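Local coordinates for pseudopodium-enriched atypical kinase 1 (Homo sapiens, PDB 6BHC), which adopts the protein kinase fold as a pseudokinase, and probably signals through dimerization and protein-protein interactions rather than through efficient phosphate transfer, at residues 118-123 and 146-151; 85-90 and 152-157; 55-60 and 76-81; 199-204 and 238-243; 112-117 and 191-196. The protein carries 1 engineered substitution. All coordinates share one frame; numbering follows the deposited sequence.

Contact 1: 118-123 and 146-151; sequences QQDCGH and VVVITR
Thr150 reaches Gln119 through its hydroxyl: OG1, anti to the backbone N (chi1 176°), is turned to Gln119 O and donates to it at 2.9 Å. Thr150 OG1 also accepts from a water 2.6 Å away, which in turn takes a hydrogen from Gln118 NE2, and a weak bond from Glu152 N reaches it as well. Two backbone bonds follow along the strand. Cys121 N donates to Ile149 O at 3.0 Å, and Ile149 N donates almost linearly (176°) to Gly122 O at 3.1 Å. Both backbone polar groups of Ile149 are thus satisfied by successive residues. The positive phi of Gly122 (139°) would press any CB against the carbonyl of Cys121. Further on, His123 and Val148 form an antiparallel non-hydrogen-bonded pair, with a CA-H contact from His123 CA to Val147 O at 3.1 Å. Cys121 SG lies 3.6 Å from Ile149 CG2 and over the centre of the Arg151 guanidinium, where Cys121 CB also comes 3.3 Å from Arg151 NH2; NH1 donates to Asp45 O. Asp120 OD2 forms a salt bridge with Arg108, while OD1 accepts a weak bond from Gly122 N. The loop after helix C thus enters strand 123-128, which pairs with 143-150 as strands four and five of a kinase N-lobe, tied mainly by backbone groups, with Thr150 extending the bonding through its hydroxyl and a bridging water.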
# COMPACT_ATOMS: atom_id res chain seq x y z
N GLN A 118 28.09 -8.99 -7.33
CA GLN A 118 27.91 -10.42 -7.56
C GLN A 118 28.14 -11.22 -6.29
O GLN A 118 29.12 -11.01 -5.57
CB GLN A 118 28.84 -10.90 -8.67
CG GLN A 118 28.64 -12.36 -9.04
CD GLN A 118 29.39 -12.75 -10.29
OE1 GLN A 118 30.57 -12.43 -10.45
NE2 GLN A 118 28.71 -13.45 -11.19
N GLN A 119 27.22 -12.15 -6.02
CA GLN A 119 27.34 -13.10 -4.92
C GLN A 119 27.63 -14.49 -5.48
O GLN A 119 27.30 -14.80 -6.63
CB GLN A 119 26.06 -13.14 -4.08
CG GLN A 119 25.52 -11.78 -3.68
CD GLN A 119 24.14 -11.87 -3.05
OE1 GLN A 119 23.91 -12.65 -2.12
NE2 GLN A 119 23.20 -11.08 -3.56
N ASP A 120 28.24 -15.33 -4.65
CA ASP A 120 28.50 -16.71 -5.01
C ASP A 120 28.20 -17.61 -3.82
O ASP A 120 28.25 -17.17 -2.67
CB ASP A 120 29.96 -16.91 -5.47
CG ASP A 120 30.95 -16.73 -4.34
OD1 ASP A 120 31.27 -17.73 -3.66
OD2 ASP A 120 31.42 -15.59 -4.14
N CYS A 121 27.87 -18.86 -4.12
CA CYS A 121 27.57 -19.86 -3.10
C CYS A 121 28.57 -21.01 -3.14
O CYS A 121 28.23 -22.14 -2.77
CB CYS A 121 26.14 -20.37 -3.23
SG CYS A 121 25.74 -21.11 -4.84
N GLY A 122 29.79 -20.75 -3.59
CA GLY A 122 30.82 -21.76 -3.61
C GLY A 122 31.67 -21.75 -4.86
O GLY A 122 31.33 -21.09 -5.85
N HIS A 123 32.78 -22.48 -4.83
CA HIS A 123 33.69 -22.56 -5.97
C HIS A 123 34.56 -23.80 -5.80
O HIS A 123 34.75 -24.30 -4.68
CB HIS A 123 34.55 -21.30 -6.09
CG HIS A 123 35.29 -20.95 -4.84
ND1 HIS A 123 36.44 -21.60 -4.45
CD2 HIS A 123 35.04 -20.03 -3.89
CE1 HIS A 123 36.87 -21.09 -3.31
NE2 HIS A 123 36.04 -20.13 -2.95
N VAL A 146 38.79 -22.90 -12.74
CA VAL A 146 38.07 -22.50 -11.54
C VAL A 146 36.59 -22.34 -11.90
O VAL A 146 36.24 -21.55 -12.78
CB VAL A 146 38.64 -21.20 -10.96
CG1 VAL A 146 37.84 -20.77 -9.74
CG2 VAL A 146 40.11 -21.37 -10.60
N VAL A 147 35.74 -23.08 -11.21
CA VAL A 147 34.30 -23.06 -11.44
C VAL A 147 33.64 -22.40 -10.24
O VAL A 147 33.85 -22.83 -9.10
CB VAL A 147 33.73 -24.47 -11.68
CG1 VAL A 147 32.22 -24.42 -11.81
CG2 VAL A 147 34.36 -25.08 -12.93
N VAL A 148 32.84 -21.37 -10.49
CA VAL A 148 32.12 -20.64 -9.45
C VAL A 148 30.63 -20.83 -9.67
O VAL A 148 30.16 -20.85 -10.81
CB VAL A 148 32.50 -19.14 -9.46
CG1 VAL A 148 31.84 -18.41 -8.30
CG2 VAL A 148 34.01 -18.98 -9.40
N ILE A 149 29.89 -20.99 -8.57
CA ILE A 149 28.45 -21.18 -8.60
C ILE A 149 27.78 -19.93 -8.04
O ILE A 149 28.21 -19.41 -7.00
CB ILE A 149 28.03 -22.43 -7.81
CG1 ILE A 149 28.85 -23.64 -8.25
CG2 ILE A 149 26.54 -22.71 -8.00
CD1 ILE A 149 28.74 -23.96 -9.73
N THR A 150 26.74 -19.46 -8.72
CA THR A 150 25.99 -18.29 -8.27
C THR A 150 24.50 -18.55 -8.44
O THR A 150 24.09 -19.30 -9.33
CB THR A 150 26.40 -17.02 -9.04
OG1 THR A 150 25.57 -15.93 -8.63
CG2 THR A 150 26.25 -17.23 -10.54
N ARG A 151 23.70 -17.93 -7.58
CA ARG A 151 22.26 -18.09 -7.63
C ARG A 151 21.57 -17.04 -8.49
O ARG A 151 20.41 -17.24 -8.88
CB ARG A 151 21.67 -18.04 -6.21
CG ARG A 151 22.07 -19.22 -5.34
CD ARG A 151 21.31 -19.23 -4.02
NE ARG A 151 21.52 -20.47 -3.28
CZ ARG A 151 22.42 -20.62 -2.30
NH1 ARG A 151 22.54 -21.78 -1.69
NH2 ARG A 151 23.18 -19.60 -1.94
O HOH W 1 25.63 -13.89 -10.24

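Contact 2: 85-90 and 152-157; sequences NYAVKI and EVPCLT
Ala87 and Val153 direct their CB atoms at each other, and the methyl of Ala87 meets one branch of the valine, CB to CG2, at 3.9 Å. Val153 CG2, anti to the carbonyl carbon and beside the backbone N, is the branch that faces strand 85-91. From there CG2 touches three successive residues: besides Ala87 it lies 3.9 Å from the carbonyl carbon of Tyr86 and 4.1 Å from Asn85 CB. Alternation along the strand explains the choice, since the CB atoms of Asn85 and Ala87 point to Val153 while that of Tyr86 points away, its side chain packing on Ile149. In kinase terms Ala87 and Lys89 fall in the Ala-x-Lys motif of the third strand of the N-lobe, and residues 152-157 occupy the place of the hinge that leads into the C-lobe. Pro154 comes in beside the valine, offering its ring carbon CD to Ala87 CB at 4.0 Å, so the alanine methyl meets both Val153 and Pro154. Every one of these touches is carbon to carbon. Thr75 and Tyr73 of the neighbouring strand 71-78 extend the surface, packing on Val153 and Pro154 respectively, and Leu210 of strand 209-212 also meets the proline.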
# COMPACT_ATOMS: atom_id res chain seq x y z
N ASN A 85 17.32 -22.05 -9.23
CA ASN A 85 18.16 -21.43 -10.24
C ASN A 85 19.62 -21.45 -9.80
O ASN A 85 19.95 -21.00 -8.70
CB ASN A 85 17.70 -20.00 -10.51
CG ASN A 85 16.32 -19.93 -11.11
OD1 ASN A 85 15.90 -20.83 -11.83
ND2 ASN A 85 15.60 -18.85 -10.81
N TYR A 86 20.48 -21.97 -10.67
CA TYR A 86 21.92 -21.95 -10.45
C TYR A 86 22.61 -21.66 -11.77
O TYR A 86 22.15 -22.10 -12.83
CB TYR A 86 22.43 -23.27 -9.87
CG TYR A 86 22.04 -23.52 -8.43
CD1 TYR A 86 22.78 -22.98 -7.38
CD2 TYR A 86 20.93 -24.29 -8.11
CE1 TYR A 86 22.43 -23.21 -6.06
CE2 TYR A 86 20.58 -24.53 -6.79
CZ TYR A 86 21.33 -23.98 -5.78
OH TYR A 86 20.97 -24.21 -4.47
N ALA A 87 23.71 -20.92 -11.71
CA ALA A 87 24.53 -20.63 -12.87
C ALA A 87 25.96 -21.08 -12.59
O ALA A 87 26.49 -20.84 -11.50
CB ALA A 87 24.50 -19.13 -13.20
N VAL A 88 26.56 -21.75 -13.57
CA VAL A 88 27.94 -22.22 -13.47
C VAL A 88 28.84 -21.20 -14.14
O VAL A 88 28.70 -20.92 -15.34
CB VAL A 88 28.10 -23.61 -14.12
CG1 VAL A 88 29.56 -23.96 -14.26
CG2 VAL A 88 27.37 -24.66 -13.30
N LYS A 89 29.76 -20.63 -13.37
CA LYS A 89 30.68 -19.60 -13.85
C LYS A 89 32.05 -20.24 -14.03
O LYS A 89 32.70 -20.60 -13.05
CB LYS A 89 30.73 -18.42 -12.88
CG LYS A 89 31.65 -17.30 -13.30
CD LYS A 89 31.72 -16.20 -12.24
CE LYS A 89 32.66 -15.09 -12.67
NZ LYS A 89 32.71 -13.98 -11.67
N ILE A 90 32.48 -20.37 -15.28
CA ILE A 90 33.76 -20.98 -15.62
C ILE A 90 34.74 -19.87 -15.96
O ILE A 90 34.66 -19.26 -17.04
CB ILE A 90 33.62 -21.98 -16.79
CG1 ILE A 90 32.45 -22.93 -16.54
CG2 ILE A 90 34.91 -22.76 -16.97
CD1 ILE A 90 32.20 -23.89 -17.69
N GLU A 152 22.24 -15.93 -8.80
CA GLU A 152 21.69 -14.90 -9.68
C GLU A 152 22.18 -15.20 -11.10
O GLU A 152 23.33 -14.95 -11.44
CB GLU A 152 22.12 -13.51 -9.23
CG GLU A 152 21.54 -13.08 -7.89
CD GLU A 152 22.24 -13.71 -6.70
OE1 GLU A 152 23.43 -14.10 -6.85
OE2 GLU A 152 21.62 -13.83 -5.63
N VAL A 153 21.29 -15.75 -11.92
CA VAL A 153 21.64 -16.20 -13.26
C VAL A 153 21.72 -15.02 -14.21
O VAL A 153 20.72 -14.31 -14.41
CB VAL A 153 20.64 -17.25 -13.78
CG1 VAL A 153 20.95 -17.60 -15.22
CG2 VAL A 153 20.67 -18.49 -12.90
N PRO A 154 22.88 -14.76 -14.83
CA PRO A 154 22.96 -13.67 -15.81
C PRO A 154 22.42 -14.10 -17.16
O PRO A 154 22.69 -15.21 -17.64
CB PRO A 154 24.47 -13.38 -15.88
CG PRO A 154 25.10 -14.69 -15.56
CD PRO A 154 24.19 -15.37 -14.57
N CYS A 155 21.65 -13.21 -17.78
CA CYS A 155 21.09 -13.44 -19.10
C CYS A 155 21.90 -12.77 -20.21
O CYS A 155 21.85 -13.23 -21.35
CB CYS A 155 19.64 -12.95 -19.16
SG CYS A 155 18.60 -13.58 -17.83
N LEU A 156 22.62 -11.71 -19.88
CA LEU A 156 23.45 -10.96 -20.83
C LEU A 156 24.24 -9.93 -20.03
O LEU A 156 24.03 -9.75 -18.83
CB LEU A 156 22.60 -10.28 -21.91
CG LEU A 156 21.75 -9.07 -21.52
CD1 LEU A 156 21.40 -8.26 -22.75
CD2 LEU A 156 20.49 -9.49 -20.77
N THR A 157 25.17 -9.28 -20.72
CA THR A 157 25.92 -8.17 -20.14
C THR A 157 25.38 -6.85 -20.65
O THR A 157 24.57 -6.79 -21.59
CB THR A 157 27.41 -8.28 -20.47
OG1 THR A 157 27.58 -8.27 -21.89
CG2 THR A 157 28.00 -9.56 -19.90

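Contact 3: 55-60 and 76-81; sequences SDFRLT and ASYAKD
Ser77 O is held by two donors of Arg58, the backbone N at 3.1 Å and the side-chain NE at 3.0 Å, which arrive from opposite faces of the carbonyl plane. The arginine chain bends at chi2 (85°) and chi3 (55°), putting CD and then NE beside Ser77 O, and its NH2 donates to Ser77 OG at 3.1 Å; this side-on grip engages two oxygens of one residue. Ser77 OG also hydrogen-bonds Pro82 O. In return Ser77 N donates to Arg58 O at 2.8 Å, completing the antiparallel hydrogen-bonded pair. Phe57 and Tyr78 project to the other face of the sheet, their rings in an offset stack with planes 22° apart. Tyr78 CD1 lies over the Phe57 ring near its rim, 3.6 Å from CZ, while Phe57 CB rests 4.1 Å from Ala76 CB. Phe49 and Val88 also pack on the phenylalanine. An alanine at Phe57 would probably leave the Tyr78 ring without its stacking partner and open a gap beside Val88. Strands 57-59 and 71-78 correspond to the first two strands of a kinase N-lobe. The chemistry implies an edge strand held by backbone bonds, with the Arg58 side chain adding to them on one face and the Phe57-Tyr78 stack packing on the other.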
# COMPACT_ATOMS: atom_id res chain seq x y z
N SER A 55 30.07 -33.05 -11.70
CA SER A 55 29.02 -33.92 -12.22
C SER A 55 27.66 -33.65 -11.58
O SER A 55 26.64 -34.08 -12.13
CB SER A 55 29.40 -35.39 -12.00
OG SER A 55 28.39 -36.26 -12.47
N ASP A 56 27.63 -32.94 -10.45
CA ASP A 56 26.37 -32.61 -9.79
C ASP A 56 25.66 -31.42 -10.42
O ASP A 56 24.54 -31.10 -10.00
CB ASP A 56 26.62 -32.33 -8.31
CG ASP A 56 26.94 -33.58 -7.52
OD1 ASP A 56 26.51 -34.67 -7.94
OD2 ASP A 56 27.63 -33.47 -6.48
N PHE A 57 26.26 -30.77 -11.40
CA PHE A 57 25.66 -29.62 -12.08
C PHE A 57 25.33 -30.03 -13.51
O PHE A 57 26.21 -30.06 -14.37
CB PHE A 57 26.59 -28.41 -12.03
CG PHE A 57 26.72 -27.81 -10.67
CD1 PHE A 57 27.72 -28.24 -9.80
CD2 PHE A 57 25.86 -26.81 -10.24
CE1 PHE A 57 27.84 -27.69 -8.54
CE2 PHE A 57 25.98 -26.26 -8.98
CZ PHE A 57 26.97 -26.70 -8.13
N ARG A 58 24.06 -30.36 -13.75
CA ARG A 58 23.60 -30.74 -15.07
C ARG A 58 23.26 -29.47 -15.85
O ARG A 58 22.30 -28.77 -15.52
CB ARG A 58 22.39 -31.67 -14.98
CG ARG A 58 22.68 -33.04 -14.39
CD ARG A 58 22.63 -33.04 -12.87
NE ARG A 58 21.37 -32.51 -12.36
CZ ARG A 58 20.28 -33.25 -12.15
NH1 ARG A 58 20.30 -34.55 -12.42
NH2 ARG A 58 19.18 -32.68 -11.69
N LEU A 59 24.05 -29.17 -16.87
CA LEU A 59 23.81 -27.99 -17.68
C LEU A 59 22.51 -28.14 -18.46
O LEU A 59 22.31 -29.13 -19.17
CB LEU A 59 24.98 -27.76 -18.64
CG LEU A 59 26.35 -27.56 -18.00
CD1 LEU A 59 27.39 -27.19 -19.05
CD2 LEU A 59 26.29 -26.50 -16.91
N THR A 60 21.63 -27.16 -18.31
CA THR A 60 20.33 -27.18 -18.98
C THR A 60 20.42 -26.83 -20.46
O THR A 60 19.42 -26.95 -21.17
CB THR A 60 19.36 -26.23 -18.28
OG1 THR A 60 19.87 -24.89 -18.35
CG2 THR A 60 19.21 -26.62 -16.82
N ALA A 76 22.35 -24.26 -14.86
CA ALA A 76 22.55 -25.64 -14.44
C ALA A 76 21.52 -26.02 -13.39
O ALA A 76 20.96 -25.18 -12.68
CB ALA A 76 23.96 -25.86 -13.88
N SER A 77 21.27 -27.33 -13.30
CA SER A 77 20.41 -27.92 -12.28
C SER A 77 21.31 -28.64 -11.28
O SER A 77 21.91 -29.67 -11.61
CB SER A 77 19.40 -28.87 -12.91
OG SER A 77 18.72 -29.63 -11.93
N TYR A 78 21.40 -28.10 -10.07
CA TYR A 78 22.20 -28.73 -9.03
C TYR A 78 21.58 -30.05 -8.61
O TYR A 78 20.38 -30.12 -8.35
CB TYR A 78 22.33 -27.78 -7.83
CG TYR A 78 23.25 -28.27 -6.74
CD1 TYR A 78 24.42 -28.96 -7.04
CD2 TYR A 78 22.96 -28.02 -5.40
CE1 TYR A 78 25.26 -29.40 -6.03
CE2 TYR A 78 23.79 -28.46 -4.39
CZ TYR A 78 24.94 -29.15 -4.71
OH TYR A 78 25.78 -29.59 -3.71
N ALA A 79 22.40 -31.10 -8.55
CA ALA A 79 21.87 -32.44 -8.31
C ALA A 79 21.21 -32.56 -6.94
O ALA A 79 20.28 -33.34 -6.76
CB ALA A 79 22.98 -33.48 -8.45
N LYS A 80 21.68 -31.79 -5.96
CA LYS A 80 21.13 -31.85 -4.61
C LYS A 80 19.99 -30.85 -4.40
O LYS A 80 19.42 -30.81 -3.30
CB LYS A 80 22.24 -31.61 -3.58
CG LYS A 80 23.40 -32.59 -3.71
CD LYS A 80 24.43 -32.40 -2.61
CE LYS A 80 25.59 -33.37 -2.77
NZ LYS A 80 26.59 -33.22 -1.69
N ASP A 81 19.65 -30.07 -5.42
CA ASP A 81 18.54 -29.12 -5.39
C ASP A 81 18.13 -28.81 -6.83
O ASP A 81 18.45 -27.74 -7.35
CB ASP A 81 18.93 -27.85 -4.64
CG ASP A 81 17.77 -26.90 -4.44
OD1 ASP A 81 16.62 -27.38 -4.35
OD2 ASP A 81 18.00 -25.68 -4.36

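Contact 4: 199-204 and 238-243; sequences VTHCDL and LIVSNF
His201 sets the edge of its imidazole against the face of Phe243, with His201 CD2 3.8 Å from Phe243 CE2 and the planes 63° apart. Leu204 CD2 lies over one face of the histidine ring, toward the rim, and a water occupies the opposite face. At the ring edge, in its plane, NE2 donates to Ser241 O at 2.8 Å with an N-H...O angle of 160°, although the donor stands above the plane of that carbonyl. Asn242 O is equally near NE2, but the angle is too poor for a bond; this oxygen instead accepts from the water, which also donates to His201 O at 2.8 Å. The other ring nitrogen, ND1, accepts from Asp203 N at 3.1 Å, so both ring nitrogens are engaged and the ring's rotation is fixed. CG anti to the backbone N (chi1 -171°) carries the ring toward residues 240-243, where Val240 CG1 packs 3.7 Å from His201 CD2. Asp203 OD1 is paired with Arg205, Asn242 ND2 with Asn208 and Asn242 OD1 with Ser244. By sequence, His201-Cys202-Asp203 stands at the His-Arg-Asp motif of the catalytic loop, and Asn242-Phe243-Ser244 replaces Asp-Phe-Gly. The His201-Phe243 pair therefore matches two neighbouring members of the regulatory spine of kinases, retained here although the metal-binding aspartate of that second motif is an asparagine.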
# COMPACT_ATOMS: atom_id res chain seq x y z
N VAL A 199 37.96 -0.13 -1.49
CA VAL A 199 38.17 -1.03 -2.62
C VAL A 199 37.82 -0.28 -3.90
O VAL A 199 36.78 0.38 -3.98
CB VAL A 199 37.33 -2.31 -2.47
CG1 VAL A 199 37.37 -3.12 -3.76
CG2 VAL A 199 37.83 -3.14 -1.30
N THR A 200 38.71 -0.37 -4.89
CA THR A 200 38.47 0.18 -6.22
C THR A 200 38.42 -0.97 -7.21
O THR A 200 39.28 -1.86 -7.19
CB THR A 200 39.57 1.17 -6.61
OG1 THR A 200 40.84 0.50 -6.62
CG2 THR A 200 39.63 2.33 -5.64
N HIS A 201 37.41 -0.96 -8.08
CA HIS A 201 37.22 -2.06 -9.02
C HIS A 201 38.34 -2.09 -10.06
O HIS A 201 38.91 -3.16 -10.33
CB HIS A 201 35.85 -1.93 -9.69
CG HIS A 201 35.48 -3.12 -10.52
ND1 HIS A 201 35.93 -3.30 -11.81
CD2 HIS A 201 34.69 -4.19 -10.25
CE1 HIS A 201 35.43 -4.42 -12.30
NE2 HIS A 201 34.68 -4.98 -11.37
N CYS A 202 38.64 -0.95 -10.67
CA CYS A 202 39.76 -0.73 -11.60
C CYS A 202 39.59 -1.44 -12.94
O CYS A 202 40.52 -1.41 -13.76
CB CYS A 202 41.10 -1.16 -10.98
SG CYS A 202 41.55 -0.25 -9.50
N ASP A 203 38.44 -2.05 -13.20
CA ASP A 203 38.22 -2.71 -14.49
C ASP A 203 36.73 -2.62 -14.84
O ASP A 203 36.09 -3.62 -15.19
CB ASP A 203 38.71 -4.16 -14.45
CG ASP A 203 38.82 -4.77 -15.84
OD1 ASP A 203 39.09 -4.01 -16.80
OD2 ASP A 203 38.64 -6.00 -15.97
N LEU A 204 36.17 -1.42 -14.76
CA LEU A 204 34.76 -1.20 -15.05
C LEU A 204 34.59 -1.16 -16.57
O LEU A 204 34.83 -0.14 -17.21
CB LEU A 204 34.27 0.08 -14.40
CG LEU A 204 34.20 0.05 -12.87
CD1 LEU A 204 33.77 1.40 -12.32
CD2 LEU A 204 33.25 -1.04 -12.41
N LEU A 238 21.23 -4.78 -12.43
CA LEU A 238 22.64 -4.73 -12.78
C LEU A 238 23.49 -5.32 -11.66
O LEU A 238 23.22 -5.10 -10.48
CB LEU A 238 23.08 -3.29 -13.08
CG LEU A 238 24.53 -3.05 -13.51
CD1 LEU A 238 24.61 -1.97 -14.58
CD2 LEU A 238 25.40 -2.67 -12.32
N ILE A 239 24.52 -6.08 -12.05
CA ILE A 239 25.39 -6.76 -11.10
C ILE A 239 26.83 -6.53 -11.52
O ILE A 239 27.22 -6.90 -12.64
CB ILE A 239 25.07 -8.26 -11.01
CG1 ILE A 239 23.76 -8.47 -10.24
CG2 ILE A 239 26.21 -9.01 -10.35
CD1 ILE A 239 23.41 -9.93 -9.99
N VAL A 240 27.62 -5.92 -10.64
CA VAL A 240 29.03 -5.68 -10.91
C VAL A 240 29.81 -6.96 -10.63
O VAL A 240 29.66 -7.57 -9.57
CB VAL A 240 29.56 -4.51 -10.06
CG1 VAL A 240 31.00 -4.19 -10.44
CG2 VAL A 240 28.67 -3.29 -10.22
N SER A 241 30.66 -7.36 -11.57
CA SER A 241 31.42 -8.59 -11.44
C SER A 241 32.85 -8.34 -11.89
O SER A 241 33.24 -7.22 -12.25
CB SER A 241 30.78 -9.72 -12.25
OG SER A 241 30.91 -9.48 -13.64
N ASN A 242 33.65 -9.42 -11.87
CA ASN A 242 35.04 -9.41 -12.29
C ASN A 242 35.88 -8.46 -11.44
O ASN A 242 36.16 -7.33 -11.85
CB ASN A 242 35.16 -9.05 -13.77
CG ASN A 242 36.55 -9.29 -14.31
OD1 ASN A 242 37.40 -9.85 -13.62
ND2 ASN A 242 36.79 -8.87 -15.55
N PHE A 243 36.29 -8.92 -10.27
CA PHE A 243 37.16 -8.17 -9.38
C PHE A 243 38.62 -8.61 -9.48
O PHE A 243 39.34 -8.60 -8.48
CB PHE A 243 36.66 -8.28 -7.94
CG PHE A 243 35.39 -7.52 -7.67
CD1 PHE A 243 34.17 -8.01 -8.10
CD2 PHE A 243 35.43 -6.31 -7.00
CE1 PHE A 243 33.00 -7.31 -7.86
CE2 PHE A 243 34.26 -5.60 -6.76
CZ PHE A 243 33.05 -6.10 -7.19
O HOH W 2 38.57 -5.82 -11.25

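Contact 5: 112-117 and 191-196; sequences AVHFNI and LEHLKP
His193 packs against His114 from its first side-chain atom onward: CB sits over one face of the His114 ring, 3.7 Å from His114 CD2. With CG anti to the backbone N (chi1 -171°), the ring leaves the helix toward residues 112-117. CG meets His114 CD2 at 3.6 Å, and ND1 comes still nearer, 3.4 Å from that same carbon. On the other branch His193 CD2 touches Ile117 CD1 at 3.6 Å. Nearer the tip His193 CE1 approaches Ala112 O at 3.8 Å, and NE2 donates to that oxygen at 2.9 Å, a bent bond (137°) whose donor stands above the carbonyl plane. The packing is reciprocal, because His114 CB lies over the centre of the His193 ring, the two side chains sliding past each other in opposite directions. In the kinase fold the segment 112-117 corresponds to the loop between helix C and the fourth strand, and His114-Phe115-Asn116 matches its His-x-Asn motif; helix 173-194 corresponds to helix E of the C-lobe. An alanine at His193 would probably leave Ala112 O without its donor and open a gap beside Ile117 and His114. The orientation of the His114 ring is steadied from its own segment, Asn116 N donating to His114 ND1 at 3.0 Å within a type I turn. Ile117 CD1 also reaches Leu194 CD2 at 3.8 Å, while Asn116 ND2 bonds Leu238 O.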
# COMPACT_ATOMS: atom_id res chain seq x y z
N ALA A 112 30.24 -7.41 2.34
CA ALA A 112 28.87 -7.75 2.68
C ALA A 112 28.01 -7.76 1.42
O ALA A 112 28.30 -7.06 0.44
CB ALA A 112 28.31 -6.77 3.70
N VAL A 113 26.94 -8.56 1.45
CA VAL A 113 26.13 -8.74 0.25
C VAL A 113 25.50 -7.41 -0.16
O VAL A 113 25.18 -6.55 0.67
CB VAL A 113 25.05 -9.81 0.47
CG1 VAL A 113 25.70 -11.16 0.78
CG2 VAL A 113 24.11 -9.41 1.59
N HIS A 114 25.35 -7.23 -1.47
CA HIS A 114 24.75 -6.02 -2.02
C HIS A 114 23.97 -6.39 -3.27
O HIS A 114 24.36 -7.30 -4.01
CB HIS A 114 25.81 -4.96 -2.34
CG HIS A 114 25.24 -3.62 -2.66
ND1 HIS A 114 24.81 -3.27 -3.92
CD2 HIS A 114 25.02 -2.54 -1.87
CE1 HIS A 114 24.35 -2.03 -3.90
NE2 HIS A 114 24.47 -1.56 -2.67
N PHE A 115 22.88 -5.66 -3.50
CA PHE A 115 21.97 -5.96 -4.60
C PHE A 115 22.67 -5.90 -5.96
O PHE A 115 22.30 -6.64 -6.88
CB PHE A 115 20.79 -5.00 -4.55
CG PHE A 115 19.69 -5.30 -5.53
CD1 PHE A 115 18.84 -6.38 -5.31
CD2 PHE A 115 19.49 -4.50 -6.64
CE1 PHE A 115 17.81 -6.65 -6.20
CE2 PHE A 115 18.47 -4.77 -7.53
CZ PHE A 115 17.63 -5.85 -7.31
N ASN A 116 23.68 -5.04 -6.10
CA ASN A 116 24.32 -4.79 -7.38
C ASN A 116 25.75 -5.32 -7.43
O ASN A 116 26.52 -4.92 -8.32
CB ASN A 116 24.30 -3.29 -7.69
CG ASN A 116 22.89 -2.73 -7.72
OD1 ASN A 116 22.52 -1.93 -6.86
ND2 ASN A 116 22.10 -3.16 -8.69
N ILE A 117 26.13 -6.20 -6.51
CA ILE A 117 27.45 -6.80 -6.50
C ILE A 117 27.28 -8.32 -6.52
O ILE A 117 26.43 -8.86 -5.81
CB ILE A 117 28.29 -6.34 -5.29
CG1 ILE A 117 28.48 -4.82 -5.34
CG2 ILE A 117 29.64 -7.05 -5.25
CD1 ILE A 117 29.38 -4.28 -4.26
N LEU A 191 29.18 0.75 -6.50
CA LEU A 191 30.47 1.40 -6.28
C LEU A 191 30.50 2.13 -4.95
O LEU A 191 31.53 2.17 -4.27
CB LEU A 191 30.79 2.35 -7.43
CG LEU A 191 31.04 1.71 -8.79
CD1 LEU A 191 31.29 2.78 -9.84
CD2 LEU A 191 32.21 0.74 -8.72
N GLU A 192 29.37 2.72 -4.55
CA GLU A 192 29.28 3.35 -3.23
C GLU A 192 29.45 2.33 -2.12
O GLU A 192 29.93 2.66 -1.03
CB GLU A 192 27.94 4.08 -3.10
CG GLU A 192 27.81 4.97 -1.88
CD GLU A 192 26.45 5.63 -1.79
OE1 GLU A 192 25.46 5.02 -2.25
OE2 GLU A 192 26.37 6.76 -1.26
N HIS A 193 29.07 1.07 -2.37
CA HIS A 193 29.26 0.00 -1.40
C HIS A 193 30.73 -0.33 -1.19
O HIS A 193 31.09 -0.83 -0.13
CB HIS A 193 28.49 -1.24 -1.86
CG HIS A 193 28.44 -2.34 -0.84
ND1 HIS A 193 27.67 -2.26 0.30
CD2 HIS A 193 29.06 -3.54 -0.80
CE1 HIS A 193 27.82 -3.37 1.00
NE2 HIS A 193 28.65 -4.16 0.36
N LEU A 194 31.59 -0.05 -2.18
CA LEU A 194 33.00 -0.37 -2.06
C LEU A 194 33.78 0.65 -1.25
O LEU A 194 34.87 0.33 -0.75
CB LEU A 194 33.63 -0.50 -3.45
CG LEU A 194 32.99 -1.46 -4.45
CD1 LEU A 194 33.79 -1.48 -5.76
CD2 LEU A 194 32.89 -2.86 -3.87
N LYS A 195 33.26 1.87 -1.12
CA LYS A 195 34.03 2.94 -0.49
C LYS A 195 34.39 2.67 0.96
O LYS A 195 35.56 2.89 1.33
CB LYS A 195 33.28 4.27 -0.65
CG LYS A 195 32.93 4.61 -2.08
CD LYS A 195 34.17 4.63 -2.96
CE LYS A 195 33.82 4.94 -4.41
NZ LYS A 195 35.03 4.96 -5.28
N PRO A 196 33.48 2.22 1.83
CA PRO A 196 33.89 1.95 3.22
C PRO A 196 34.92 0.84 3.35
O PRO A 196 35.59 0.75 4.38
CB PRO A 196 32.57 1.59 3.92
CG PRO A 196 31.51 2.19 3.06
CD PRO A 196 32.03 2.03 1.66

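How the contacts relate
Contacts 1, 2 and 3 form one group on the N-lobe sheet, through neighbouring strands 71-78, 85-91 and 143-150. The centres of contacts 1 and 2 lie about 9 Å apart, and that of contact 3 about 13 Å from each. Contacts 4 and 5, with centres about 10 Å apart, sit deeper, where helix 173-194 leads into strand 199-200. Along the chain contact 3 closes first; contact 1 is nested within the loops closed by contacts 2 and 5, which alternate; contact 4 comes last, opening after contact 5 closes. Asn116 and Gln118 both bond the backbone of Val240. The loop after helix C thus probably helps couple the N-lobe sheet to segment 238-243 on the C-lobe side.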